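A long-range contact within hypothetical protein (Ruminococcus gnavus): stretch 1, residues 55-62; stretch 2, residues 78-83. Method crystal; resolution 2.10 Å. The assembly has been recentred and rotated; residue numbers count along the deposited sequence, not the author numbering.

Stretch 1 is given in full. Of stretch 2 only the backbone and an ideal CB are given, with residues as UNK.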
# COMPACT_ATOMS: atom_id res chain seq x y z
N THR A 55 1.83 1.04 12.04
CA THR A 55 2.67 0.01 11.42
C THR A 55 3.66 0.65 10.44
O THR A 55 4.85 0.36 10.48
CB THR A 55 1.83 -1.05 10.70
OG1 THR A 55 0.94 -1.68 11.63
CG2 THR A 55 2.71 -2.11 10.04
N ALA A 56 3.17 1.53 9.57
CA ALA A 56 4.03 2.13 8.54
C ALA A 56 5.25 2.87 9.14
O ALA A 56 6.35 2.77 8.61
CB ALA A 56 3.23 3.07 7.65
N LEU A 57 5.05 3.57 10.25
CA LEU A 57 6.14 4.31 10.90
C LEU A 57 7.02 3.48 11.87
O LEU A 57 8.15 3.88 12.15
CB LEU A 57 5.58 5.52 11.64
CG LEU A 57 4.87 6.54 10.74
CD1 LEU A 57 4.02 7.50 11.58
CD2 LEU A 57 5.88 7.30 9.89
N GLN A 58 6.53 2.32 12.32
CA GLN A 58 7.17 1.55 13.41
C GLN A 58 7.71 0.17 13.03
O GLN A 58 8.62 -0.34 13.69
CB GLN A 58 6.18 1.36 14.56
CG GLN A 58 5.59 2.64 15.11
CD GLN A 58 6.62 3.47 15.82
OE1 GLN A 58 7.06 3.12 16.92
NE2 GLN A 58 7.03 4.58 15.20
N ILE A 59 7.16 -0.45 11.98
CA ILE A 59 7.50 -1.82 11.66
C ILE A 59 9.02 -2.08 11.60
O ILE A 59 9.76 -1.29 11.04
CB ILE A 59 6.82 -2.30 10.35
CG1 ILE A 59 6.97 -3.82 10.22
CG2 ILE A 59 7.41 -1.60 9.13
CD1 ILE A 59 5.92 -4.46 9.34
N ASN A 60 9.44 -3.20 12.18
CA ASN A 60 10.84 -3.61 12.21
C ASN A 60 11.17 -4.43 10.97
O ASN A 60 10.75 -5.59 10.86
CB ASN A 60 11.12 -4.43 13.47
CG ASN A 60 12.60 -4.78 13.65
OD1 ASN A 60 13.34 -5.01 12.69
ND2 ASN A 60 13.01 -4.87 14.91
N PHE A 61 11.92 -3.82 10.06
CA PHE A 61 12.28 -4.42 8.78
C PHE A 61 12.92 -5.78 8.96
O PHE A 61 12.44 -6.77 8.41
CB PHE A 61 13.22 -3.47 8.03
CG PHE A 61 13.65 -3.96 6.69
CD1 PHE A 61 14.73 -4.82 6.56
CD2 PHE A 61 12.99 -3.54 5.55
CE1 PHE A 61 15.13 -5.28 5.31
CE2 PHE A 61 13.39 -3.99 4.30
CZ PHE A 61 14.46 -4.86 4.18
N VAL A 62 14.01 -5.82 9.74
CA VAL A 62 14.79 -7.04 9.93
C VAL A 62 13.94 -8.17 10.51
O VAL A 62 13.90 -9.27 9.95
CB VAL A 62 16.02 -6.80 10.85
CG1 VAL A 62 16.59 -8.12 11.36
CG2 VAL A 62 17.09 -6.03 10.11
N UNK A 78 6.98 -0.38 1.19
CA UNK A 78 8.26 0.33 1.29
C UNK A 78 8.64 0.56 2.74
O UNK A 78 7.75 0.64 3.59
CB UNK A 78 8.20 1.67 0.55
N UNK A 79 9.97 0.67 3.03
CA UNK A 79 10.51 0.79 4.38
C UNK A 79 10.42 2.21 4.99
O UNK A 79 11.43 2.86 5.30
CB UNK A 79 11.97 0.34 4.36
N UNK A 80 9.19 2.66 5.20
CA UNK A 80 8.91 4.00 5.70
C UNK A 80 9.41 4.18 7.13
O UNK A 80 9.81 5.28 7.50
CB UNK A 80 7.41 4.29 5.63
N UNK A 81 9.40 3.12 7.92
CA UNK A 81 9.91 3.17 9.29
C UNK A 81 11.42 3.45 9.34
O UNK A 81 11.91 3.95 10.34
CB UNK A 81 9.60 1.85 10.00
N UNK A 82 12.15 3.12 8.28
CA UNK A 82 13.56 3.50 8.18
C UNK A 82 13.74 4.82 7.43
O UNK A 82 14.63 5.58 7.75
CB UNK A 82 14.35 2.39 7.48
N UNK A 83 12.93 5.05 6.41
CA UNK A 83 13.07 6.24 5.58
C UNK A 83 11.71 6.85 5.33
O UNK A 83 10.94 6.35 4.51
CB UNK A 83 13.76 5.91 4.26

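Position 78 puts its CA-to-CB bond away from stretch 1, and its ideal CB finds nothing of that stretch within 5.5 Å. With phi/psi of -60/153 the backbone is extended, and this contact sets almost no preference. The residue is Ala78; its O accepts a weak hydrogen bond from the backbone N of position 80.

Position 79 points sideways, its ideal CB 4.2 Å from Phe61 CD2. Stretch 1 offers an aromatic ring here and no polar partner, so a compact apolar side chain would suit, whether valine, alanine or proline; phi of -79 is compatible with a proline ring. Pro79 is what occurs. Its CB rests 4.2 Å from Phe61 CD2, an apolar contact made obliquely to the ring. Pro79 O then accepts hydrogen bonds from the backbone N atoms of positions 82 and 83, holding the following turn together.

Position 80 points toward stretch 1 and begins three residues with helical phi/psi. Its ideal CB lies 3.5 Å from Ala56 O, at the carbonyl end of a helix, with the Leu57 side chain nearby. Something small or beta-branched seems suitable, such as alanine, valine, serine or threonine, with a methyl finding apolar company at leucine. The deposited Thr80, with chi1 in the m well, sets CG2 4.0 Å from Leu57 CD2, while OG1 is hydrogen-bonded elsewhere in the structure.

Position 81 is where the backbones come closest, its CA 4.3 Å from that of Leu57. The CB points toward stretch 1 and is crowded by carbonyls: 3.3 Å to Leu57 O, 3.3 Å to Ile59 O and 3.7 Å to Ala56 O. These oxygens ask for a short side chain, and ideally one carrying a donor; alanine would be economical, while serine, or perhaps cysteine, could offer a proton. Ser81 answers most directly. In the p rotamer, OG donates a hydrogen bond of 2.7 Å to Ile59 O, tying the contact to the first residue that leaves helical phi/psi after the helix. The backbone adds a CA-H...O contact, Ser81 CA to Leu57 O at 3.4 Å. A water bridges the same region, accepting from Ser81 N at 3.1 Å and donating to Ala56 O at 2.6 Å.

Position 82 points sideways, and its ideal CB touches nothing of stretch 1, leaving room for a side chain that extends. The backbone N of Phe61, in the first turn of a helix, makes an acceptor attractive: aspartate, asparagine or a longer glutamate could all be considered. Asp82, with chi1 in the m well, brings its end nearer, OD2 lying 3.7 Å from Phe61 CB. The polar link runs through a water that donates to Asp82 OD2 at 2.9 Å and accepts from Phe61 N at 2.8 Å.

Position 83 is out of reach, so stretch 1 imposes no choice. Tyr83 sends its hydroxyl to a hydrogen bond elsewhere in the structure.

Stretch 2, residues 78-83: APTSDY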
# COMPACT_ATOMS: atom_id res chain seq x y z
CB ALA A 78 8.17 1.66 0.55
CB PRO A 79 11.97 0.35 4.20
CG PRO A 79 12.30 0.78 2.82
CD PRO A 79 11.05 0.50 2.03
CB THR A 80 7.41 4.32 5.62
OG1 THR A 80 7.07 4.59 4.26
CG2 THR A 80 7.02 5.52 6.46
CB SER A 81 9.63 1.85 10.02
OG SER A 81 10.35 0.77 9.43
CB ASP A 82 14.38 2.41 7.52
CG ASP A 82 14.51 1.17 8.40
OD1 ASP A 82 15.05 1.29 9.51
OD2 ASP A 82 14.07 0.10 7.98
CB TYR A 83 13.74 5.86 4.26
CG TYR A 83 14.98 5.04 4.42
CD1 TYR A 83 16.16 5.62 4.88
CD2 TYR A 83 14.99 3.68 4.12
CE1 TYR A 83 17.32 4.87 5.04
CE2 TYR A 83 16.15 2.91 4.27
CZ TYR A 83 17.31 3.51 4.73
OH TYR A 83 18.46 2.78 4.89
O HOH W 1 7.34 1.08 6.91
O HOH W 2 13.30 -1.44 10.29
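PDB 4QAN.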